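Local coordinates for protein lectin CEL-IV, C-type (Cucumaria echinata, PDB 3ALU) that binds galactose-containing sugars such as raffinose through a calcium ion, as a tetrameric C-type lectin carrying an EPN carbohydrate recognition motif, at residues 15-26 with 139-149. Residues are numbered along the deposited sequence; the frame is centred on the assembly and turned at random.
Sequences KCFRLFHNHLNF and SNNNFKYICQL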
loop_
_atom_site.group_PDB
_atom_site.type_symbol
_atom_site.label_atom_id
_atom_site.label_comp_id
_atom_site.label_asym_id
_atom_site.label_seq_id
_atom_site.Cartn_x
_atom_site.Cartn_y
_atom_site.Cartn_z
ATOM N N LYS A 15 -4.204 -4.145 9.516
ATOM C CA LYS A 15 -5.660 -4.396 9.473
ATOM C C LYS A 15 -6.427 -3.116 9.176
ATOM O O LYS A 15 -5.970 -2.034 9.487
ATOM C CB LYS A 15 -6.135 -4.956 10.809
ATOM C CG LYS A 15 -5.615 -6.357 11.036
ATOM C CD LYS A 15 -5.943 -6.858 12.437
ATOM C CE LYS A 15 -7.400 -7.236 12.538
ATOM N NZ LYS A 15 -7.638 -8.012 13.820
ATOM N N CYS A 16 -7.630 -3.263 8.602
ATOM C CA CYS A 16 -8.429 -2.118 8.227
ATOM C C CYS A 16 -9.724 -2.120 9.040
ATOM O O CYS A 16 -10.394 -3.177 9.158
ATOM C CB CYS A 16 -8.816 -2.176 6.744
ATOM S SG CYS A 16 -7.360 -2.080 5.668
ATOM N N PHE A 17 -10.022 -0.971 9.612
ATOM C CA PHE A 17 -11.152 -0.841 10.531
ATOM C C PHE A 17 -12.091 0.261 10.112
ATOM O O PHE A 17 -11.695 1.239 9.477
ATOM C CB PHE A 17 -10.642 -0.493 11.924
ATOM C CG PHE A 17 -9.720 -1.534 12.533
ATOM C CD1 PHE A 17 -8.337 -1.367 12.482
ATOM C CD2 PHE A 17 -10.238 -2.654 13.170
ATOM C CE1 PHE A 17 -7.475 -2.303 13.070
ATOM C CE2 PHE A 17 -9.404 -3.596 13.755
ATOM C CZ PHE A 17 -8.034 -3.446 13.719
ATOM N N ARG A 18 -13.346 0.128 10.544
ATOM C CA ARG A 18 -14.321 1.188 10.347
ATOM C C ARG A 18 -15.386 1.114 11.448
ATOM O O ARG A 18 -15.917 0.034 11.780
ATOM C CB ARG A 18 -14.949 1.097 8.959
ATOM C CG ARG A 18 -15.927 2.267 8.667
ATOM C CD ARG A 18 -16.275 2.334 7.183
ATOM N NE ARG A 18 -17.394 3.234 7.060
ATOM C CZ ARG A 18 -18.190 3.241 5.992
ATOM N NH1 ARG A 18 -17.932 2.429 4.973
ATOM N NH2 ARG A 18 -19.222 4.046 5.956
ATOM N N LEU A 19 -15.616 2.272 12.046
ATOM C CA LEU A 19 -16.697 2.474 13.022
ATOM C C LEU A 19 -18.003 2.761 12.331
ATOM O O LEU A 19 -18.090 3.703 11.493
ATOM C CB LEU A 19 -16.295 3.639 13.947
ATOM C CG LEU A 19 -17.394 4.094 14.927
ATOM C CD1 LEU A 19 -17.583 3.060 16.018
ATOM C CD2 LEU A 19 -17.045 5.429 15.525
ATOM N N PHE A 20 -19.028 2.005 12.704
ATOM C CA PHE A 20 -20.386 2.215 12.141
ATOM C C PHE A 20 -21.311 2.804 13.184
ATOM O O PHE A 20 -21.249 2.452 14.372
ATOM C CB PHE A 20 -20.949 0.926 11.543
ATOM C CG PHE A 20 -20.219 0.495 10.296
ATOM C CD1 PHE A 20 -20.619 0.982 9.039
ATOM C CD2 PHE A 20 -19.085 -0.311 10.372
ATOM C CE1 PHE A 20 -19.923 0.634 7.888
ATOM C CE2 PHE A 20 -18.390 -0.686 9.189
ATOM C CZ PHE A 20 -18.813 -0.185 7.951
ATOM N N HIS A 21 -22.172 3.720 12.726
ATOM C CA HIS A 21 -22.976 4.563 13.634
ATOM C C HIS A 21 -24.381 4.111 13.858
ATOM O O HIS A 21 -25.056 4.652 14.759
ATOM C CB HIS A 21 -22.977 6.023 13.171
ATOM C CG HIS A 21 -21.636 6.668 13.215
ATOM N ND1 HIS A 21 -21.357 7.734 14.033
ATOM C CD2 HIS A 21 -20.495 6.411 12.527
ATOM C CE1 HIS A 21 -20.111 8.122 13.838
ATOM N NE2 HIS A 21 -19.555 7.318 12.952
ATOM N N ASN A 22 -24.841 3.119 13.086
ATOM C CA ASN A 22 -26.172 2.572 13.344
ATOM C C ASN A 22 -26.080 1.595 14.496
ATOM O O ASN A 22 -25.001 1.026 14.770
ATOM C CB ASN A 22 -26.869 2.007 12.091
ATOM C CG ASN A 22 -26.162 0.835 11.499
ATOM O OD1 ASN A 22 -24.935 0.848 11.330
ATOM N ND2 ASN A 22 -26.936 -0.200 11.138
ATOM N N HIS A 23 -27.158 1.486 15.244
ATOM C CA HIS A 23 -27.096 0.732 16.481
ATOM C C HIS A 23 -27.692 -0.616 16.167
ATOM O O HIS A 23 -28.864 -0.714 15.765
ATOM C CB HIS A 23 -27.895 1.430 17.576
ATOM C CG HIS A 23 -27.202 2.609 18.207
ATOM N ND1 HIS A 23 -26.526 3.576 17.490
ATOM C CD2 HIS A 23 -27.116 2.986 19.504
ATOM C CE1 HIS A 23 -26.065 4.503 18.309
ATOM N NE2 HIS A 23 -26.410 4.167 19.539
ATOM N N LEU A 24 -26.915 -1.666 16.397
ATOM C CA LEU A 24 -27.352 -3.009 16.106
ATOM C C LEU A 24 -27.073 -3.890 17.310
ATOM O O LEU A 24 -26.136 -3.624 18.082
ATOM C CB LEU A 24 -26.561 -3.557 14.934
ATOM C CG LEU A 24 -27.107 -3.584 13.494
ATOM C CD1 LEU A 24 -28.458 -2.863 13.249
ATOM C CD2 LEU A 24 -26.065 -3.409 12.417
ATOM N N ASN A 25 -27.826 -4.977 17.421
ATOM C CA ASN A 25 -27.490 -5.964 18.457
ATOM C C ASN A 25 -26.265 -6.771 18.040
ATOM O O ASN A 25 -25.750 -6.604 16.930
ATOM C CB ASN A 25 -28.693 -6.846 18.867
ATOM C CG ASN A 25 -29.178 -7.795 17.766
ATOM O OD1 ASN A 25 -30.365 -8.174 17.773
ATOM N ND2 ASN A 25 -28.324 -8.213 16.882
ATOM N N PHE A 26 -25.748 -7.622 18.916
ATOM C CA PHE A 26 -24.457 -8.206 18.611
ATOM C C PHE A 26 -24.476 -9.030 17.336
ATOM O O PHE A 26 -23.588 -8.913 16.492
ATOM C CB PHE A 26 -23.977 -9.122 19.747
ATOM C CG PHE A 26 -22.611 -9.700 19.491
ATOM C CD1 PHE A 26 -22.446 -10.950 18.880
ATOM C CD2 PHE A 26 -21.486 -8.975 19.865
ATOM C CE1 PHE A 26 -21.147 -11.466 18.641
ATOM C CE2 PHE A 26 -20.194 -9.481 19.589
ATOM C CZ PHE A 26 -20.023 -10.701 19.023
ATOM N N SER A 139 -26.425 -9.552 24.754
ATOM C CA SER A 139 -26.294 -9.480 23.294
ATOM C C SER A 139 -27.414 -8.716 22.628
ATOM O O SER A 139 -27.322 -8.344 21.457
ATOM C CB SER A 139 -26.206 -10.883 22.703
ATOM O OG SER A 139 -27.436 -11.586 22.845
ATOM N N ASN A 140 -28.491 -8.483 23.357
ATOM C CA ASN A 140 -29.595 -7.757 22.765
ATOM C C ASN A 140 -29.395 -6.242 22.833
ATOM O O ASN A 140 -30.199 -5.483 22.263
ATOM C CB ASN A 140 -30.868 -8.120 23.507
ATOM C CG ASN A 140 -30.853 -7.566 24.919
ATOM O OD1 ASN A 140 -29.997 -7.934 25.719
ATOM N ND2 ASN A 140 -31.745 -6.621 25.211
ATOM N N ASN A 141 -28.360 -5.764 23.519
ATOM C CA ASN A 141 -28.044 -4.338 23.472
ATOM C C ASN A 141 -27.746 -3.878 22.049
ATOM O O ASN A 141 -27.019 -4.549 21.344
ATOM C CB ASN A 141 -26.835 -4.021 24.351
ATOM C CG ASN A 141 -27.213 -3.887 25.807
ATOM O OD1 ASN A 141 -27.007 -4.819 26.604
ATOM N ND2 ASN A 141 -27.800 -2.764 26.157
ATOM N N ASN A 142 -28.316 -2.735 21.669
ATOM C CA ASN A 142 -28.157 -2.157 20.312
ATOM C C ASN A 142 -27.092 -1.053 20.380
ATOM O O ASN A 142 -27.350 0.028 20.896
ATOM C CB ASN A 142 -29.513 -1.574 19.822
ATOM C CG ASN A 142 -30.430 -2.621 19.182
ATOM O OD1 ASN A 142 -30.678 -3.669 19.744
ATOM N ND2 ASN A 142 -30.950 -2.314 17.982
ATOM N N PHE A 143 -25.879 -1.334 19.890
ATOM C CA PHE A 143 -24.767 -0.392 19.962
ATOM C C PHE A 143 -24.156 -0.112 18.563
ATOM O O PHE A 143 -24.331 -0.889 17.616
ATOM C CB PHE A 143 -23.589 -0.978 20.777
ATOM C CG PHE A 143 -23.828 -1.182 22.256
ATOM C CD1 PHE A 143 -23.078 -2.168 22.908
ATOM C CD2 PHE A 143 -24.716 -0.401 23.006
ATOM C CE1 PHE A 143 -23.188 -2.369 24.288
ATOM C CE2 PHE A 143 -24.875 -0.635 24.397
ATOM C CZ PHE A 143 -24.117 -1.633 25.016
ATOM N N LYS A 144 -23.424 0.990 18.470
ATOM C CA LYS A 144 -22.457 1.211 17.391
ATOM C C LYS A 144 -21.421 0.061 17.458
ATOM O O LYS A 144 -21.352 -0.678 18.470
ATOM C CB LYS A 144 -21.761 2.524 17.610
ATOM C CG LYS A 144 -22.758 3.730 17.565
ATOM C CD LYS A 144 -21.988 5.021 17.474
ATOM C CE LYS A 144 -22.961 6.231 17.279
ATOM N NZ LYS A 144 -23.868 6.447 18.458
ATOM N N TYR A 145 -20.629 -0.096 16.399
ATOM C CA TYR A 145 -19.778 -1.279 16.302
ATOM C C TYR A 145 -18.624 -0.972 15.374
ATOM O O TYR A 145 -18.733 -0.129 14.484
ATOM C CB TYR A 145 -20.593 -2.525 15.814
ATOM C CG TYR A 145 -21.301 -2.315 14.465
ATOM C CD1 TYR A 145 -22.539 -1.682 14.427
ATOM C CD2 TYR A 145 -20.735 -2.771 13.276
ATOM C CE1 TYR A 145 -23.194 -1.463 13.194
ATOM C CE2 TYR A 145 -21.387 -2.574 12.040
ATOM C CZ TYR A 145 -22.615 -1.902 12.038
ATOM O OH TYR A 145 -23.279 -1.654 10.837
ATOM N N ILE A 146 -17.496 -1.636 15.595
ATOM C CA ILE A 146 -16.349 -1.550 14.695
ATOM C C ILE A 146 -16.164 -2.843 13.939
ATOM O O ILE A 146 -16.066 -3.932 14.516
ATOM C CB ILE A 146 -15.027 -1.229 15.447
ATOM C CG1 ILE A 146 -15.117 0.107 16.172
ATOM C CG2 ILE A 146 -13.839 -1.239 14.528
ATOM C CD1 ILE A 146 -14.161 0.175 17.367
ATOM N N CYS A 147 -16.138 -2.722 12.611
ATOM C CA CYS A 147 -15.778 -3.846 11.725
ATOM C C CYS A 147 -14.286 -3.833 11.366
ATOM O O CYS A 147 -13.638 -2.736 11.288
ATOM C CB CYS A 147 -16.585 -3.789 10.406
ATOM S SG CYS A 147 -18.377 -3.893 10.600
ATOM N N GLN A 148 -13.765 -5.024 11.073
ATOM C CA GLN A 148 -12.449 -5.173 10.447
ATOM C C GLN A 148 -12.661 -5.897 9.115
ATOM O O GLN A 148 -13.476 -6.809 9.020
ATOM C CB GLN A 148 -11.464 -5.963 11.352
ATOM C CG GLN A 148 -11.853 -7.395 11.499
ATOM C CD GLN A 148 -10.943 -8.137 12.443
ATOM O OE1 GLN A 148 -10.466 -7.562 13.411
ATOM N NE2 GLN A 148 -10.735 -9.431 12.179
ATOM N N LEU A 149 -11.942 -5.479 8.077
ATOM C CA LEU A 149 -11.956 -6.248 6.835
ATOM C C LEU A 149 -11.173 -7.529 7.063
ATOM O O LEU A 149 -10.391 -7.607 7.999
ATOM C CB LEU A 149 -11.341 -5.401 5.701
ATOM C CG LEU A 149 -12.227 -4.201 5.324
ATOM C CD1 LEU A 149 -11.519 -3.342 4.277
ATOM C CD2 LEU A 149 -13.582 -4.650 4.749
HETATM O O HOH W 1 -8.221 -5.933 8.045
#
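The antiparallel pairing of strand 15-21 with strand 143-148, which brings the N- and C-terminal parts of the C-type lectin fold side by side, is defined by alternating backbone bonds: Arg18 N to Cys147 O and Cys147 N to Arg18 O, then Phe20 N to Tyr145 O (2.8 Å and nearly straight). The return bond from Tyr145 N to Phe20 O is weak at 3.3 Å. Beyond it the register shifts by two residues, a beta bulge, before Leu24 and Phe143 exchange a further pair of backbone bonds. Lys144 lies at this bulge, its aliphatic chain running beside His21 O and its CG 3.5 Å from His23 CE1.

On one face, Phe20 CB sits over the Tyr145 ring, 3.6 Å from its centroid, a CH-pi contact; the ring planes differ by only 15°, but the rings are offset so far that they hardly overlap. Tyr145 CG stands between its backbone N and carbonyl carbon (chi1 57°), which brings the ring against Phe20 CB and Leu24 CD2. Cys147 SG, disulfide-bonded to Cys33, meets the Phe20 ring obliquely, 3.5 Å from CE2. Phe17, Leu19 and Ile146 occupy the other face, against helix 57-70.

At the Lys15 end of the strand pair, Lys15 NZ reaches Gln148 OE1 (2.9 Å) from above the carbonyl plane; Ser53 N also binds this oxygen, and Asp100 takes Gln148 NE2. Nearer the sugar site, Phe26 N donates almost straight (177°) to Ser139 O.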